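PDB 6HND: aromatic-amino-acid:2-oxoglutarate transaminase from Candida albicans, which probably transfers amino groups between aromatic amino acids and 2-oxo acids such as 2-oxoglutarate, using pyridoxal 5'-phosphate as cofactor. Local coordinates for residues 281-293 with 429-441. Sequence-based numbering, arbitrary orientation.
Sequences DPYGYLTLPKYEK and DVIDPKAGMFVTF. With PLP (pyridoxal-5'-phosphate), chain E.
With chi1 of Tyr283 at 32°, short of a staggered value, the phenol ring is carried past Gly436 toward Phe438, whose own CG stands anti to its carbonyl carbon. The two rings meet obliquely: their planes are nearly perpendicular, at 89°, and Tyr283 OH lies in the plane of the Phe438 ring at its edge, 3.6 Å from Phe438 CE2. Met437 crosses the tyrosine at about a right angle, its CG 4.0 Å from Tyr283 CD2, and the same CG sits over the centre of one Phe438 face. At the root of the tyrosine, Gly436 CA is 3.9 Å from Tyr283 CB, so the base of the ring packs directly against the backbone of Gly436, whose phi is positive.

Beyond the type I turn 283-286, the backbones join through a single beta bridge between Thr287 and Ala435. Its two bonds run from Gly436 N to Leu286 O (2.9 Å) and from Leu288 N to Lys434 O (2.8 Å). Leu288 drops CD1 alongside this backbone, 3.6 Å from Gly436 O. Farther along, Asp432 receives Tyr291 N on the syn side of OD2 (2.7 Å, N-H...O 173°), while its OD1 forms a salt bridge with Lys410, which also bonds Pro289 O.

The contact thus ties the loop after strand 276-280 of the seven-stranded sheet to the turn between strands 428-430 and 438-443 of the four-stranded sheet. At its cofactor end, Tyr283 OH and PLP O3 are hydrogen-bonded (3.1 Å), with Phe438 and Gly436 packing beside the tyrosine; if Tyr283 is the donor, as in related class I aminotransferases, the bond could help to stabilise a phenolate form of the cofactor.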
loop_
_atom_site.group_PDB
_atom_site.type_symbol
_atom_site.label_atom_id
_atom_site.label_comp_id
_atom_site.label_asym_id
_atom_site.label_seq_id
_atom_site.Cartn_x
_atom_site.Cartn_y
_atom_site.Cartn_z
ATOM N N ASP B 281 -5.354 -17.237 -6.279
ATOM C CA ASP B 281 -4.689 -18.499 -5.883
ATOM C C ASP B 281 -3.667 -18.233 -4.777
ATOM O O ASP B 281 -2.471 -18.362 -4.981
ATOM C CB ASP B 281 -4.028 -19.180 -7.092
ATOM C CG ASP B 281 -3.697 -20.632 -6.790
ATOM O OD1 ASP B 281 -4.581 -21.297 -6.186
ATOM O OD2 ASP B 281 -2.552 -21.074 -7.115
ATOM N N PRO B 282 -4.110 -17.911 -3.542
ATOM C CA PRO B 282 -3.191 -17.749 -2.419
ATOM C C PRO B 282 -2.531 -19.020 -1.847
ATOM O O PRO B 282 -1.481 -18.882 -1.260
ATOM C CB PRO B 282 -4.068 -17.057 -1.374
ATOM C CG PRO B 282 -5.467 -17.529 -1.707
ATOM C CD PRO B 282 -5.510 -17.637 -3.208
ATOM N N TYR B 283 -3.071 -20.216 -2.061
ATOM C CA TYR B 283 -2.496 -21.468 -1.472
ATOM C C TYR B 283 -2.710 -22.693 -2.375
ATOM O O TYR B 283 -2.659 -23.818 -1.841
ATOM C CB TYR B 283 -3.094 -21.731 -0.082
ATOM C CG TYR B 283 -4.510 -21.236 0.026
ATOM C CD1 TYR B 283 -5.419 -21.584 -0.947
ATOM C CD2 TYR B 283 -4.904 -20.361 1.027
ATOM C CE1 TYR B 283 -6.703 -21.087 -0.925
ATOM C CE2 TYR B 283 -6.183 -19.830 1.047
ATOM C CZ TYR B 283 -7.078 -20.191 0.053
ATOM O OH TYR B 283 -8.365 -19.741 0.020
ATOM N N GLY B 284 -2.864 -22.492 -3.690
ATOM C CA GLY B 284 -3.007 -23.573 -4.680
ATOM C C GLY B 284 -1.729 -24.377 -4.794
ATOM O O GLY B 284 -1.758 -25.451 -5.416
ATOM N N TYR B 285 -0.627 -23.871 -4.248
ATOM C CA TYR B 285 0.665 -24.599 -4.245
ATOM C C TYR B 285 0.636 -25.638 -3.123
ATOM O O TYR B 285 1.373 -26.634 -3.226
ATOM C CB TYR B 285 1.869 -23.664 -4.139
ATOM C CG TYR B 285 1.982 -22.716 -5.297
ATOM C CD1 TYR B 285 2.357 -23.187 -6.537
ATOM C CD2 TYR B 285 1.721 -21.362 -5.166
ATOM C CE1 TYR B 285 2.465 -22.349 -7.626
ATOM C CE2 TYR B 285 1.830 -20.510 -6.258
ATOM C CZ TYR B 285 2.193 -21.009 -7.496
ATOM O OH TYR B 285 2.292 -20.230 -8.605
ATOM N N LEU B 286 -0.214 -25.437 -2.112
ATOM C CA LEU B 286 -0.359 -26.382 -0.966
ATOM C C LEU B 286 -1.345 -27.482 -1.363
ATOM O O LEU B 286 -2.483 -27.445 -0.912
ATOM C CB LEU B 286 -0.804 -25.591 0.263
ATOM C CG LEU B 286 0.111 -24.420 0.626
ATOM C CD1 LEU B 286 -0.492 -23.598 1.755
ATOM C CD2 LEU B 286 1.523 -24.892 0.983
ATOM N N THR B 287 -0.914 -28.399 -2.235
ATOM C CA THR B 287 -1.735 -29.517 -2.762
ATOM C C THR B 287 -1.765 -30.588 -1.670
ATOM O O THR B 287 -0.718 -30.801 -1.046
ATOM C CB THR B 287 -1.203 -30.037 -4.109
ATOM O OG1 THR B 287 0.143 -30.481 -3.896
ATOM C CG2 THR B 287 -1.226 -28.987 -5.197
ATOM N N LEU B 288 -2.926 -31.195 -1.420
ATOM C CA LEU B 288 -3.116 -32.144 -0.292
ATOM C C LEU B 288 -3.598 -33.472 -0.852
ATOM O O LEU B 288 -4.633 -33.496 -1.517
ATOM C CB LEU B 288 -4.135 -31.561 0.692
ATOM C CG LEU B 288 -3.917 -30.113 1.115
ATOM C CD1 LEU B 288 -5.072 -29.636 1.973
ATOM C CD2 LEU B 288 -2.602 -29.953 1.853
ATOM N N PRO B 289 -2.884 -34.595 -0.611
ATOM C CA PRO B 289 -3.371 -35.915 -1.000
ATOM C C PRO B 289 -4.671 -36.246 -0.255
ATOM O O PRO B 289 -4.888 -35.695 0.846
ATOM C CB PRO B 289 -2.280 -36.925 -0.626
ATOM C CG PRO B 289 -1.142 -36.121 -0.022
ATOM C CD PRO B 289 -1.597 -34.671 0.081
ATOM N N LYS B 290 -5.519 -37.084 -0.862
ATOM C CA LYS B 290 -6.847 -37.423 -0.280
ATOM C C LYS B 290 -6.642 -38.123 1.073
ATOM O O LYS B 290 -5.585 -38.752 1.307
ATOM C CB LYS B 290 -7.739 -38.159 -1.285
ATOM C CG LYS B 290 -7.539 -39.650 -1.479
ATOM C CD LYS B 290 -8.832 -40.328 -1.947
ATOM C CE LYS B 290 -8.618 -41.398 -3.001
ATOM N NZ LYS B 290 -7.783 -42.521 -2.502
ATOM N N TYR B 291 -7.583 -37.929 1.984
ATOM C CA TYR B 291 -7.473 -38.399 3.383
ATOM C C TYR B 291 -7.097 -39.886 3.434
ATOM O O TYR B 291 -7.716 -40.715 2.736
ATOM C CB TYR B 291 -8.782 -38.187 4.141
ATOM C CG TYR B 291 -8.798 -38.838 5.491
ATOM C CD1 TYR B 291 -8.274 -38.179 6.587
ATOM C CD2 TYR B 291 -9.330 -40.107 5.674
ATOM C CE1 TYR B 291 -8.270 -38.768 7.841
ATOM C CE2 TYR B 291 -9.354 -40.699 6.931
ATOM C CZ TYR B 291 -8.798 -40.035 8.011
ATOM O OH TYR B 291 -8.776 -40.596 9.248
ATOM N N GLU B 292 -6.118 -40.202 4.282
ATOM C CA GLU B 292 -5.921 -41.564 4.829
ATOM C C GLU B 292 -5.631 -41.449 6.342
ATOM O O GLU B 292 -5.075 -40.418 6.757
ATOM C CB GLU B 292 -4.898 -42.277 3.948
ATOM C CG GLU B 292 -3.449 -41.920 4.211
ATOM C CD GLU B 292 -2.514 -42.863 3.461
ATOM O OE1 GLU B 292 -2.633 -42.942 2.206
ATOM O OE2 GLU B 292 -1.715 -43.566 4.124
ATOM N N LYS B 293 -6.061 -42.436 7.151
ATOM C CA LYS B 293 -5.810 -42.476 8.623
ATOM C C LYS B 293 -4.388 -41.987 8.904
ATOM O O LYS B 293 -3.451 -42.474 8.277
ATOM C CB LYS B 293 -5.988 -43.890 9.184
ATOM C CG LYS B 293 -6.075 -43.974 10.708
ATOM C CD LYS B 293 -6.823 -45.202 11.261
ATOM C CE LYS B 293 -8.209 -45.434 10.676
ATOM N NZ LYS B 293 -8.996 -44.180 10.525
ATOM N N ASP B 429 -20.698 -33.897 8.344
ATOM C CA ASP B 429 -19.858 -34.498 7.280
ATOM C C ASP B 429 -18.786 -33.470 6.973
ATOM O O ASP B 429 -18.912 -32.331 7.478
ATOM C CB ASP B 429 -20.670 -34.859 6.033
ATOM C CG ASP B 429 -20.041 -35.959 5.187
ATOM O OD1 ASP B 429 -18.871 -36.282 5.416
ATOM O OD2 ASP B 429 -20.732 -36.477 4.313
ATOM N N VAL B 430 -17.790 -33.877 6.196
ATOM C CA VAL B 430 -16.629 -33.043 5.806
ATOM C C VAL B 430 -16.385 -33.270 4.325
ATOM O O VAL B 430 -16.432 -34.439 3.902
ATOM C CB VAL B 430 -15.384 -33.417 6.613
ATOM C CG1 VAL B 430 -14.707 -32.178 7.139
ATOM C CG2 VAL B 430 -15.713 -34.348 7.766
ATOM N N ILE B 431 -16.170 -32.190 3.579
ATOM C CA ILE B 431 -15.490 -32.227 2.258
ATOM C C ILE B 431 -13.984 -32.362 2.513
ATOM O O ILE B 431 -13.458 -31.537 3.268
ATOM C CB ILE B 431 -15.805 -30.980 1.419
ATOM C CG1 ILE B 431 -17.304 -30.661 1.386
ATOM C CG2 ILE B 431 -15.225 -31.154 0.022
ATOM C CD1 ILE B 431 -18.171 -31.812 0.901
ATOM N N ASP B 432 -13.348 -33.353 1.885
ATOM C CA ASP B 432 -11.879 -33.513 1.782
ATOM C C ASP B 432 -11.329 -32.466 0.807
ATOM O O ASP B 432 -11.511 -32.586 -0.401
ATOM C CB ASP B 432 -11.528 -34.946 1.372
ATOM C CG ASP B 432 -10.088 -35.347 1.669
ATOM O OD1 ASP B 432 -9.363 -34.565 2.330
ATOM O OD2 ASP B 432 -9.686 -36.437 1.208
ATOM N N PRO B 433 -10.659 -31.389 1.291
ATOM C CA PRO B 433 -10.055 -30.390 0.405
ATOM C C PRO B 433 -8.817 -30.935 -0.313
ATOM O O PRO B 433 -8.085 -31.691 0.290
ATOM C CB PRO B 433 -9.614 -29.286 1.359
ATOM C CG PRO B 433 -9.279 -30.057 2.644
ATOM C CD PRO B 433 -10.362 -31.112 2.707
ATOM N N LYS B 434 -8.625 -30.524 -1.568
ATOM C CA LYS B 434 -7.511 -30.962 -2.443
ATOM C C LYS B 434 -6.360 -29.980 -2.335
ATOM O O LYS B 434 -5.251 -30.336 -2.797
ATOM C CB LYS B 434 -7.977 -31.073 -3.891
ATOM C CG LYS B 434 -9.030 -32.144 -4.131
ATOM C CD LYS B 434 -9.017 -32.691 -5.530
ATOM C CE LYS B 434 -10.390 -32.828 -6.164
ATOM N NZ LYS B 434 -11.459 -33.169 -5.202
ATOM N N ALA B 435 -6.576 -28.826 -1.696
ATOM C CA ALA B 435 -5.496 -27.832 -1.498
ATOM C C ALA B 435 -5.860 -26.848 -0.402
ATOM O O ALA B 435 -7.063 -26.705 -0.109
ATOM C CB ALA B 435 -5.205 -27.125 -2.797
ATOM N N GLY B 436 -4.832 -26.232 0.186
ATOM C CA GLY B 436 -4.941 -25.027 1.034
ATOM C C GLY B 436 -5.120 -25.335 2.513
ATOM O O GLY B 436 -4.474 -26.292 3.006
ATOM N N MET B 437 -5.937 -24.526 3.197
ATOM C CA MET B 437 -5.990 -24.464 4.678
ATOM C C MET B 437 -7.434 -24.549 5.203
ATOM O O MET B 437 -7.606 -24.429 6.453
ATOM C CB MET B 437 -5.307 -23.188 5.191
ATOM C CG MET B 437 -5.879 -21.878 4.636
ATOM S SD MET B 437 -5.202 -20.366 5.408
ATOM C CE MET B 437 -3.445 -20.616 5.169
ATOM N N PHE B 438 -8.440 -24.759 4.340
ATOM C CA PHE B 438 -9.876 -24.693 4.739
ATOM C C PHE B 438 -10.582 -26.047 4.539
ATOM O O PHE B 438 -10.308 -26.771 3.569
ATOM C CB PHE B 438 -10.607 -23.562 4.006
ATOM C CG PHE B 438 -10.062 -22.179 4.291
ATOM C CD1 PHE B 438 -9.905 -21.729 5.590
ATOM C CD2 PHE B 438 -9.737 -21.320 3.252
ATOM C CE1 PHE B 438 -9.390 -20.474 5.844
ATOM C CE2 PHE B 438 -9.210 -20.070 3.506
ATOM C CZ PHE B 438 -9.023 -19.654 4.801
ATOM N N VAL B 439 -11.477 -26.371 5.480
ATOM C CA VAL B 439 -12.398 -27.544 5.445
ATOM C C VAL B 439 -13.842 -27.055 5.511
ATOM O O VAL B 439 -14.171 -26.320 6.473
ATOM C CB VAL B 439 -12.127 -28.506 6.600
ATOM C CG1 VAL B 439 -13.096 -29.669 6.557
ATOM C CG2 VAL B 439 -10.702 -29.021 6.586
ATOM N N THR B 440 -14.680 -27.466 4.561
ATOM C CA THR B 440 -16.154 -27.375 4.696
ATOM C C THR B 440 -16.642 -28.469 5.663
ATOM O O THR B 440 -16.450 -29.702 5.399
ATOM C CB THR B 440 -16.907 -27.461 3.362
ATOM O OG1 THR B 440 -16.514 -26.356 2.558
ATOM C CG2 THR B 440 -18.408 -27.401 3.543
ATOM N N PHE B 441 -17.281 -28.017 6.738
ATOM C CA PHE B 441 -17.859 -28.866 7.808
ATOM C C PHE B 441 -19.369 -28.700 7.725
ATOM O O PHE B 441 -19.883 -27.644 8.150
ATOM C CB PHE B 441 -17.293 -28.449 9.163
ATOM C CG PHE B 441 -17.707 -29.301 10.329
ATOM C CD1 PHE B 441 -17.154 -30.552 10.518
ATOM C CD2 PHE B 441 -18.586 -28.818 11.285
ATOM C CE1 PHE B 441 -17.501 -31.322 11.621
ATOM C CE2 PHE B 441 -18.952 -29.595 12.372
ATOM C CZ PHE B 441 -18.383 -30.831 12.555
HETATM N N1 PLP E . -8.167 -14.378 -1.250
HETATM C C2 PLP E . -8.337 -15.520 -0.596
HETATM C C2A PLP E . -9.165 -16.565 -1.263
HETATM C C3 PLP E . -7.721 -15.736 0.667
HETATM O O3 PLP E . -7.913 -16.928 1.311
HETATM C C4 PLP E . -6.930 -14.708 1.244
HETATM C C4A PLP E . -6.210 -14.969 2.512
HETATM C C5 PLP E . -6.763 -13.515 0.509
HETATM C C6 PLP E . -7.409 -13.405 -0.699
HETATM C C5A PLP E . -6.032 -12.311 1.044
HETATM O O4P PLP E . -4.582 -12.408 1.038
HETATM P P PLP E . -3.691 -11.130 1.483
HETATM O O1P PLP E . -4.416 -9.886 0.986
HETATM O O2P PLP E . -2.359 -11.453 0.808
HETATM O O3P PLP E . -3.611 -11.163 2.975
HETATM O O HOH W 1 -7.220 -33.987 -0.402
#